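Glycoside hydrolase YxiA (Bacillus licheniformis, PDB 3LV4) is a calcium-binding family 43 glycoside hydrolase that probably cleaves the alpha-1,5-linked arabinose backbone of arabinan. Local coordinates at residues A[229-234]-A[273-278]; A[284-289]-A[305-310]; A[360-365]-A[435-440]. All coordinates share one frame; numbering follows the deposited sequence.

Contact 1 (A[229-234]-A[273-278])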
loop_
_atom_site.group_PDB
_atom_site.type_symbol
_atom_site.label_atom_id
_atom_site.label_comp_id
_atom_site.label_asym_id
_atom_site.label_seq_id
_atom_site.Cartn_x
_atom_site.Cartn_y
_atom_site.Cartn_z
ATOM N N TYR A 229 4.436 -6.342 -9.044
ATOM C CA TYR A 229 4.090 -5.364 -8.002
ATOM C C TYR A 229 3.850 -6.095 -6.700
ATOM O O TYR A 229 3.117 -7.089 -6.669
ATOM C CB TYR A 229 2.789 -4.665 -8.369
ATOM C CG TYR A 229 2.729 -3.167 -8.178
ATOM C CD1 TYR A 229 3.865 -2.360 -8.284
ATOM C CD2 TYR A 229 1.507 -2.546 -7.951
ATOM C CE1 TYR A 229 3.770 -0.968 -8.138
ATOM C CE2 TYR A 229 1.407 -1.179 -7.811
ATOM C CZ TYR A 229 2.529 -0.393 -7.906
ATOM O OH TYR A 229 2.374 0.969 -7.773
ATOM N N ASN A 230 4.454 -5.610 -5.625
ATOM C CA ASN A 230 4.225 -6.205 -4.320
ATOM C C ASN A 230 4.379 -5.187 -3.204
ATOM O O ASN A 230 5.272 -4.336 -3.240
ATOM C CB ASN A 230 5.117 -7.447 -4.095
ATOM C CG ASN A 230 6.599 -7.121 -4.092
ATOM O OD1 ASN A 230 7.260 -7.200 -3.052
ATOM N ND2 ASN A 230 7.136 -6.765 -5.256
ATOM N N ILE A 231 3.487 -5.278 -2.223
ATOM C CA ILE A 231 3.482 -4.362 -1.091
ATOM C C ILE A 231 4.502 -4.808 -0.058
ATOM O O ILE A 231 4.546 -5.980 0.321
ATOM C CB ILE A 231 2.084 -4.281 -0.438
ATOM C CG1 ILE A 231 1.093 -3.626 -1.407
ATOM C CG2 ILE A 231 2.151 -3.509 0.883
ATOM C CD1 ILE A 231 -0.380 -3.834 -1.044
ATOM N N ARG A 232 5.333 -3.870 0.379
ATOM C CA ARG A 232 6.320 -4.143 1.409
ATOM C C ARG A 232 6.176 -3.102 2.499
ATOM O O ARG A 232 5.581 -2.036 2.289
ATOM C CB ARG A 232 7.741 -4.118 0.838
ATOM C CG ARG A 232 7.944 -5.075 -0.329
ATOM C CD ARG A 232 9.401 -5.494 -0.526
ATOM N NE ARG A 232 9.493 -6.496 -1.589
ATOM C CZ ARG A 232 10.552 -7.269 -1.819
ATOM N NH1 ARG A 232 11.651 -7.139 -1.078
ATOM N NH2 ARG A 232 10.515 -8.160 -2.809
ATOM N N VAL A 233 6.722 -3.406 3.668
ATOM C CA VAL A 233 6.604 -2.493 4.792
ATOM C C VAL A 233 7.916 -2.443 5.574
ATOM O O VAL A 233 8.709 -3.402 5.560
ATOM C CB VAL A 233 5.411 -2.896 5.696
ATOM C CG1 VAL A 233 5.689 -4.239 6.403
ATOM C CG2 VAL A 233 5.068 -1.781 6.692
ATOM N N ALA A 234 8.150 -1.300 6.217
ATOM C CA ALA A 234 9.286 -1.097 7.097
ATOM C C ALA A 234 8.758 -0.265 8.255
ATOM O O ALA A 234 7.633 0.240 8.185
ATOM C CB ALA A 234 10.407 -0.356 6.358
ATOM N N LYS A 273 8.045 -8.129 2.760
ATOM C CA LYS A 273 7.090 -8.298 1.660
ATOM C C LYS A 273 5.812 -8.939 2.180
ATOM O O LYS A 273 5.839 -10.052 2.703
ATOM C CB LYS A 273 7.697 -9.143 0.538
ATOM C CG LYS A 273 6.727 -9.514 -0.570
ATOM C CD LYS A 273 7.420 -10.370 -1.636
ATOM C CE LYS A 273 6.472 -10.797 -2.758
ATOM N NZ LYS A 273 7.124 -11.790 -3.673
ATOM N N LEU A 274 4.692 -8.241 2.024
ATOM C CA LEU A 274 3.436 -8.685 2.639
ATOM C C LEU A 274 2.584 -9.552 1.733
ATOM O O LEU A 274 1.782 -10.355 2.213
ATOM C CB LEU A 274 2.605 -7.484 3.082
ATOM C CG LEU A 274 3.258 -6.644 4.177
ATOM C CD1 LEU A 274 2.364 -5.452 4.530
ATOM C CD2 LEU A 274 3.533 -7.526 5.400
HETATM N N MSE A 275 2.743 -9.380 0.425
HETATM C CA MSE A 275 1.837 -10.019 -0.530
HETATM C C MSE A 275 2.362 -9.876 -1.954
HETATM O O MSE A 275 2.736 -8.773 -2.371
HETATM C CB MSE A 275 0.441 -9.389 -0.418
HETATM C CG MSE A 275 -0.583 -9.903 -1.420
HETATM SE SE MSE A 275 -2.333 -8.990 -1.207
HETATM C CE MSE A 275 -1.707 -7.160 -0.947
ATOM N N GLY A 276 2.404 -10.993 -2.684
ATOM C CA GLY A 276 2.671 -10.985 -4.115
ATOM C C GLY A 276 1.536 -11.643 -4.892
ATOM O O GLY A 276 0.414 -11.748 -4.387
ATOM N N ASN A 277 1.821 -12.095 -6.110
ATOM C CA ASN A 277 0.815 -12.731 -6.962
ATOM C C ASN A 277 0.523 -14.141 -6.455
ATOM O O ASN A 277 1.450 -14.890 -6.135
ATOM C CB ASN A 277 1.318 -12.859 -8.399
ATOM C CG ASN A 277 1.667 -11.525 -9.049
ATOM O OD1 ASN A 277 1.487 -10.455 -8.469
ATOM N ND2 ASN A 277 2.171 -11.598 -10.280
ATOM N N PHE A 278 -0.750 -14.523 -6.399
ATOM C CA PHE A 278 -1.098 -15.820 -5.829
ATOM C C PHE A 278 -2.466 -16.278 -6.298
ATOM O O PHE A 278 -3.272 -15.481 -6.779
ATOM C CB PHE A 278 -1.146 -15.729 -4.307
ATOM C CG PHE A 278 -2.323 -14.953 -3.801
ATOM C CD1 PHE A 278 -3.522 -15.594 -3.536
ATOM C CD2 PHE A 278 -2.246 -13.574 -3.627
ATOM C CE1 PHE A 278 -4.625 -14.872 -3.096
ATOM C CE2 PHE A 278 -3.349 -12.850 -3.177
ATOM C CZ PHE A 278 -4.534 -13.500 -2.916
HETATM O O HOH W 1 3.834 -9.644 -6.970
HETATM O O HOH W 2 1.138 -6.717 -2.646
#

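Contact 2 (A[284-289]-A[305-310])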
loop_
_atom_site.group_PDB
_atom_site.type_symbol
_atom_site.label_atom_id
_atom_site.label_comp_id
_atom_site.label_asym_id
_atom_site.label_seq_id
_atom_site.Cartn_x
_atom_site.Cartn_y
_atom_site.Cartn_z
ATOM N N ASN A 284 -9.516 -17.900 -8.978
ATOM C CA ASN A 284 -9.318 -16.459 -8.909
ATOM C C ASN A 284 -7.884 -16.172 -8.480
ATOM O O ASN A 284 -6.952 -16.807 -8.986
ATOM C CB ASN A 284 -10.343 -15.842 -7.962
ATOM C CG ASN A 284 -11.772 -16.197 -8.361
ATOM O OD1 ASN A 284 -12.075 -16.324 -9.553
ATOM N ND2 ASN A 284 -12.648 -16.378 -7.373
ATOM N N GLY A 285 -7.701 -15.236 -7.547
ATOM C CA GLY A 285 -6.368 -14.835 -7.118
ATOM C C GLY A 285 -6.061 -13.390 -7.479
ATOM O O GLY A 285 -6.913 -12.709 -8.057
ATOM N N TYR A 286 -4.857 -12.923 -7.132
ATOM C CA TYR A 286 -4.426 -11.550 -7.426
ATOM C C TYR A 286 -3.141 -11.523 -8.253
ATOM O O TYR A 286 -2.259 -12.370 -8.078
ATOM C CB TYR A 286 -4.132 -10.744 -6.143
ATOM C CG TYR A 286 -5.298 -10.453 -5.220
ATOM C CD1 TYR A 286 -6.614 -10.661 -5.619
ATOM C CD2 TYR A 286 -5.066 -9.960 -3.939
ATOM C CE1 TYR A 286 -7.674 -10.383 -4.749
ATOM C CE2 TYR A 286 -6.101 -9.677 -3.071
ATOM C CZ TYR A 286 -7.401 -9.895 -3.476
ATOM O OH TYR A 286 -8.419 -9.621 -2.593
ATOM N N VAL A 287 -3.038 -10.518 -9.122
ATOM C CA VAL A 287 -1.831 -10.241 -9.890
ATOM C C VAL A 287 -1.459 -8.779 -9.660
ATOM O O VAL A 287 -2.314 -7.897 -9.754
ATOM C CB VAL A 287 -2.058 -10.488 -11.411
ATOM C CG1 VAL A 287 -0.869 -10.003 -12.234
ATOM C CG2 VAL A 287 -2.309 -11.961 -11.674
ATOM N N SER A 288 -0.188 -8.530 -9.351
ATOM C CA SER A 288 0.289 -7.183 -9.023
ATOM C C SER A 288 -0.594 -6.393 -8.046
ATOM O O SER A 288 -0.941 -5.242 -8.310
ATOM C CB SER A 288 0.534 -6.366 -10.295
ATOM O OG SER A 288 1.658 -6.872 -11.013
ATOM N N PRO A 289 -0.950 -6.998 -6.902
ATOM C CA PRO A 289 -1.675 -6.203 -5.903
ATOM C C PRO A 289 -0.732 -5.143 -5.319
ATOM O O PRO A 289 0.413 -5.462 -4.998
ATOM C CB PRO A 289 -2.061 -7.248 -4.846
ATOM C CG PRO A 289 -0.994 -8.309 -4.966
ATOM C CD PRO A 289 -0.682 -8.374 -6.439
ATOM N N LEU A 305 -5.907 -2.697 5.019
ATOM C CA LEU A 305 -5.053 -2.423 3.875
ATOM C C LEU A 305 -5.972 -2.224 2.682
ATOM O O LEU A 305 -6.802 -3.087 2.392
ATOM C CB LEU A 305 -4.135 -3.620 3.625
ATOM C CG LEU A 305 -3.022 -3.438 2.593
ATOM C CD1 LEU A 305 -1.903 -2.554 3.157
ATOM C CD2 LEU A 305 -2.457 -4.791 2.180
ATOM N N ILE A 306 -5.846 -1.082 2.012
ATOM C CA ILE A 306 -6.664 -0.775 0.843
ATOM C C ILE A 306 -5.743 -0.638 -0.358
ATOM O O ILE A 306 -4.770 0.109 -0.310
ATOM C CB ILE A 306 -7.456 0.537 1.024
ATOM C CG1 ILE A 306 -8.365 0.454 2.255
ATOM C CG2 ILE A 306 -8.267 0.883 -0.249
ATOM C CD1 ILE A 306 -7.727 0.994 3.521
ATOM N N PHE A 307 -6.041 -1.360 -1.432
ATOM C CA PHE A 307 -5.130 -1.419 -2.574
ATOM C C PHE A 307 -5.894 -1.741 -3.849
ATOM O O PHE A 307 -7.080 -2.078 -3.805
ATOM C CB PHE A 307 -4.014 -2.452 -2.321
ATOM C CG PHE A 307 -4.522 -3.839 -1.997
ATOM C CD1 PHE A 307 -4.996 -4.141 -0.723
ATOM C CD2 PHE A 307 -4.526 -4.834 -2.966
ATOM C CE1 PHE A 307 -5.467 -5.423 -0.420
ATOM C CE2 PHE A 307 -4.988 -6.119 -2.675
ATOM C CZ PHE A 307 -5.459 -6.415 -1.403
ATOM N N HIS A 308 -5.239 -1.617 -4.994
ATOM C CA HIS A 308 -5.854 -2.132 -6.215
ATOM C C HIS A 308 -5.155 -3.424 -6.578
ATOM O O HIS A 308 -4.061 -3.714 -6.085
ATOM C CB HIS A 308 -5.792 -1.137 -7.379
ATOM C CG HIS A 308 -4.411 -0.878 -7.882
ATOM N ND1 HIS A 308 -3.671 -1.823 -8.573
ATOM C CD2 HIS A 308 -3.625 0.216 -7.790
ATOM C CE1 HIS A 308 -2.494 -1.313 -8.886
ATOM N NE2 HIS A 308 -2.441 -0.075 -8.423
ATOM N N THR A 309 -5.789 -4.214 -7.430
ATOM C CA THR A 309 -5.149 -5.432 -7.878
ATOM C C THR A 309 -5.658 -5.833 -9.244
ATOM O O THR A 309 -6.782 -5.510 -9.613
ATOM C CB THR A 309 -5.308 -6.583 -6.853
ATOM O OG1 THR A 309 -4.496 -7.696 -7.256
ATOM C CG2 THR A 309 -6.769 -7.028 -6.732
ATOM N N ARG A 310 -4.794 -6.504 -10.000
ATOM C CA ARG A 310 -5.194 -7.186 -11.215
ATOM C C ARG A 310 -5.474 -8.649 -10.847
ATOM O O ARG A 310 -5.389 -9.008 -9.673
ATOM C CB ARG A 310 -4.113 -7.026 -12.283
ATOM C CG ARG A 310 -4.083 -5.610 -12.871
ATOM C CD ARG A 310 -2.659 -5.125 -13.198
ATOM N NE ARG A 310 -2.693 -3.922 -14.037
ATOM C CZ ARG A 310 -2.863 -2.683 -13.579
ATOM N NH1 ARG A 310 -2.987 -2.457 -12.275
ATOM N NH2 ARG A 310 -2.907 -1.665 -14.430
#

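Contact 3 (A[360-365]-A[435-440])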
loop_
_atom_site.group_PDB
_atom_site.type_symbol
_atom_site.label_atom_id
_atom_site.label_comp_id
_atom_site.label_asym_id
_atom_site.label_seq_id
_atom_site.Cartn_x
_atom_site.Cartn_y
_atom_site.Cartn_z
ATOM N N VAL A 360 0.105 -20.482 0.800
ATOM C CA VAL A 360 0.784 -19.623 -0.167
ATOM C C VAL A 360 2.047 -19.084 0.482
ATOM O O VAL A 360 2.001 -18.544 1.584
ATOM C CB VAL A 360 -0.083 -18.419 -0.618
ATOM C CG1 VAL A 360 0.744 -17.474 -1.488
ATOM C CG2 VAL A 360 -1.317 -18.902 -1.373
ATOM N N ARG A 361 3.178 -19.268 -0.191
ATOM C CA ARG A 361 4.445 -18.717 0.264
ATOM C C ARG A 361 4.821 -17.589 -0.685
ATOM O O ARG A 361 5.225 -17.828 -1.831
ATOM C CB ARG A 361 5.522 -19.805 0.298
ATOM C CG ARG A 361 5.391 -20.757 1.496
ATOM C CD ARG A 361 6.349 -21.938 1.380
ATOM N NE ARG A 361 5.778 -22.940 0.495
ATOM C CZ ARG A 361 6.416 -24.015 0.045
ATOM N NH1 ARG A 361 7.683 -24.241 0.383
ATOM N NH2 ARG A 361 5.780 -24.860 -0.759
ATOM N N HIS A 362 4.658 -16.354 -0.220
ATOM C CA HIS A 362 4.852 -15.188 -1.091
ATOM C C HIS A 362 6.317 -14.918 -1.423
ATOM O O HIS A 362 6.616 -14.263 -2.419
ATOM C CB HIS A 362 4.198 -13.944 -0.487
ATOM C CG HIS A 362 2.706 -14.034 -0.385
ATOM N ND1 HIS A 362 1.864 -13.783 -1.452
ATOM C CD2 HIS A 362 1.903 -14.339 0.662
ATOM C CE1 HIS A 362 0.611 -13.922 -1.061
ATOM N NE2 HIS A 362 0.606 -14.267 0.216
ATOM N N GLY A 363 7.226 -15.418 -0.589
ATOM C CA GLY A 363 8.650 -15.240 -0.836
ATOM C C GLY A 363 9.120 -13.809 -0.640
ATOM O O GLY A 363 8.419 -12.982 -0.053
ATOM N N LYS A 364 10.321 -13.506 -1.114
ATOM C CA LYS A 364 10.879 -12.165 -0.908
ATOM C C LYS A 364 11.363 -11.516 -2.203
ATOM O O LYS A 364 11.976 -10.446 -2.174
ATOM C CB LYS A 364 11.991 -12.177 0.158
ATOM C CG LYS A 364 11.597 -11.478 1.462
ATOM C CD LYS A 364 11.543 -9.958 1.302
ATOM C CE LYS A 364 12.919 -9.298 1.456
ATOM N NZ LYS A 364 13.335 -9.096 2.894
ATOM N N ASP A 365 11.056 -12.148 -3.335
ATOM C CA ASP A 365 11.473 -11.628 -4.630
ATOM C C ASP A 365 10.511 -10.579 -5.193
ATOM O O ASP A 365 9.387 -10.418 -4.710
ATOM C CB ASP A 365 11.660 -12.764 -5.648
ATOM C CG ASP A 365 10.441 -13.707 -5.740
ATOM O OD1 ASP A 365 9.451 -13.539 -4.985
ATOM O OD2 ASP A 365 10.484 -14.638 -6.583
ATOM N N GLY A 435 11.575 -11.535 6.191
ATOM C CA GLY A 435 10.675 -10.605 5.535
ATOM C C GLY A 435 9.733 -11.229 4.523
ATOM O O GLY A 435 9.185 -10.513 3.684
ATOM N N ASP A 436 9.545 -12.547 4.582
ATOM C CA ASP A 436 8.599 -13.193 3.675
ATOM C C ASP A 436 7.352 -13.662 4.414
ATOM O O ASP A 436 7.400 -13.967 5.620
ATOM C CB ASP A 436 9.245 -14.332 2.859
ATOM C CG ASP A 436 9.656 -15.518 3.718
ATOM O OD1 ASP A 436 9.008 -16.589 3.611
ATOM O OD2 ASP A 436 10.626 -15.382 4.498
ATOM N N ALA A 437 6.234 -13.671 3.690
ATOM C CA ALA A 437 4.918 -13.970 4.251
ATOM C C ALA A 437 4.410 -15.344 3.853
ATOM O O ALA A 437 4.578 -15.771 2.711
ATOM C CB ALA A 437 3.912 -12.920 3.797
ATOM N N VAL A 438 3.756 -16.024 4.789
ATOM C CA VAL A 438 3.017 -17.239 4.463
ATOM C C VAL A 438 1.543 -17.051 4.832
ATOM O O VAL A 438 1.225 -16.451 5.864
ATOM C CB VAL A 438 3.606 -18.489 5.166
ATOM C CG1 VAL A 438 5.038 -18.723 4.690
ATOM C CG2 VAL A 438 3.554 -18.340 6.689
ATOM N N TRP A 439 0.652 -17.543 3.975
ATOM C CA TRP A 439 -0.785 -17.485 4.228
ATOM C C TRP A 439 -1.335 -18.888 4.196
ATOM O O TRP A 439 -0.956 -19.685 3.339
ATOM C CB TRP A 439 -1.510 -16.741 3.108
ATOM C CG TRP A 439 -1.347 -15.260 3.070
ATOM C CD1 TRP A 439 -0.632 -14.469 3.931
ATOM C CD2 TRP A 439 -1.947 -14.385 2.118
ATOM N NE1 TRP A 439 -0.749 -13.146 3.557
ATOM C CE2 TRP A 439 -1.552 -13.072 2.449
ATOM C CE3 TRP A 439 -2.767 -14.587 1.002
ATOM C CZ2 TRP A 439 -1.965 -11.964 1.707
ATOM C CZ3 TRP A 439 -3.171 -13.487 0.267
ATOM C CH2 TRP A 439 -2.771 -12.192 0.626
ATOM N N GLY A 440 -2.264 -19.178 5.096
ATOM C CA GLY A 440 -2.963 -20.450 5.066
ATOM C C GLY A 440 -4.457 -20.199 5.020
ATOM O O GLY A 440 -4.961 -19.268 5.665
HETATM O O HOH W 3 6.189 -12.394 1.319
HETATM O O HOH W 4 7.000 -16.941 1.871
#

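Contact 1 (A[229-234]-A[273-278])
Arg232 and Lys273 form an antiparallel non-hydrogen-bonded pair, their side chains on one side of the sheet and crossing at a slant. The pairing, with Arg232 CA and Lys273 CA 4.2 Å apart, puts Lys273 CB against one face of the Arg232 guanidinium, toward the rim, 3.8 Å from Arg232 NE. The lysine then runs fully extended, CG anti to its backbone N (chi1 173°), which leads CG, CD and CE past Asn230 OD1. Asn230 crosses it at about a right angle, OD1 lying 3.4 Å from Lys273 CG. Arg232 NE donates to the same Asn230 OD1 over 2.8 Å, in the carbonyl plane and within 7° of the guanidinium plane. This bond helps to set that plane, along with NH1 to Glu268 O and Tyr270 O and NH2 to Lys364 O. On the other side of the sheet Ile231 and the selenomethionine Met275 lie side by side, pointing the same way, with Ile231 CD1 3.6 Å from Met275 CE. Leu274 CD1 touches both Ile231 CG2 and Val233 CG1, 4.1 Å from the former.

The direct backbone link is Leu274 N to Ile231 O, 2.8 Å and nearly straight. At Ile231-Met275 the pairing is loose, and a water accepts from Ile231 N and donates to Met275 O. Lys273 NZ reaches Asp365 and His362 O. The pair belongs to the family 43 catalytic region, a five-bladed beta-propeller, where Tyr229 OH bonds Glu201, the predicted proton donor. Strand 213-220 flanks the other edge of strand 230-236, while Leu305 of strand 303-310 packs on Ile231 and Met275.

Contact 2 (A[284-289]-A[305-310])
Val287 and Arg310 bond backbone to backbone in both directions, an antiparallel hydrogen-bonded pair. Val287 N gives to Arg310 O over 2.8 Å, but from 63° above the carbonyl plane, away from the lone pairs. An in-plane lone pair goes instead to Thr309 OG1, which donates to Arg310 O at 2.9 Å, so two donors grip this one oxygen. The return bond, Arg310 N to Val287 O, is bent at the hydrogen (137°). Thr309 OG1 stands anti to its backbone N (chi1 -172°), which turns CG2 over one face of the Tyr286 ring, 4.0 Å from its centroid, as a CH-pi contact. Tyr286 CE2 also meets the rim of the Phe307 ring, 3.7 Å from Phe307 CZ, with the planes oblique. Pro289 CB touches Phe307 CE2 at 3.8 Å.

Remaining polar groups find partners beyond the two segments: Tyr286 OH bonds His323, Arg310 NE forms a salt bridge with Glu316, and Ser288 N and OG reach Asn277 OD1 and Ala224 O. His308, its side chain about 3 Å from that of the predicted catalytic base Asp15, gives it a weak hydrogen bond. The chemistry implies that two backbone bonds join the open end of the hairpin, away from its turn, the threonine hydroxyl adding only a same-strand donor.

Contact 3 (A[360-365]-A[435-440])
Val360 and Trp439 exchange two backbone hydrogen bonds, the signature of an antiparallel hydrogen-bonded pair: Val360 N to Trp439 O and Trp439 N to Val360 O, both 2.9 Å with the donors in the carbonyl planes. Two residues on, His362 N donates to Ala437 O over 3.0 Å. Beyond it direct bonding gives way to two waters. One accepts from Ala437 N and donates to Gly363 O; the other accepts from Gly363 N and donates to Ala437 O and to Asp436 OD1. The carboxylate of Asp436 is further held by Lys407, Tyr409 and Ser432, and Lys364 NZ bonds Glu434 O and Gly271 O.

The chief side-chain contact is between rings. The edge of His362 points into the face of Trp439 in a T-shaped arrangement, planes at 75° and centroids 4.3 Å apart, measured to the six-membered ring. Its leading atom, His362 NE2, stands over the indole, 3.2 Å from Trp439 CD2. Each CG lies anti to its carbonyl carbon (Trp439 chi1 -74°), and the end of His362 swings in to reach the indole, with Val360 CG1 over a face of the imidazole. An alanine in place of Trp439 would probably leave the NE2 edge of His362 without its aromatic face and open a gap beside Met275 and Phe280, which also touch the indole.

On the other side of the sheet Arg361 CG packs on Val438 CG1 at 3.8 Å, and the guanidinium continues to a salt bridge with Asp405. Strands 355-363 and 437-442, running antiparallel at 164° in these segments, pair early and late strands of the lipocalin-like C-terminal domain, an arrangement consistent with closure of a calycin-type beta-barrel.

In the fold
Contacts 1 and 2 lie deep in the family 43 region, their centres about 9 and 10 Å from the centre of the chain, whereas contact 3, about 16 Å out in the lipocalin-like domain, is mostly buried, with partly exposed residues such as Arg361 and Lys364. Contact 1 touches both of the others: Phe278 O takes the N-H of Tyr286 in contact 2, while Lys273 N bonds Gly435 O in contact 3. Contacts 2 and 3 do not meet, their nearest atoms being about 6 Å apart. In contacts 1 and 3 waters replace direct bonds where the pairing is loose; contact 2 is joined by two direct backbone bonds.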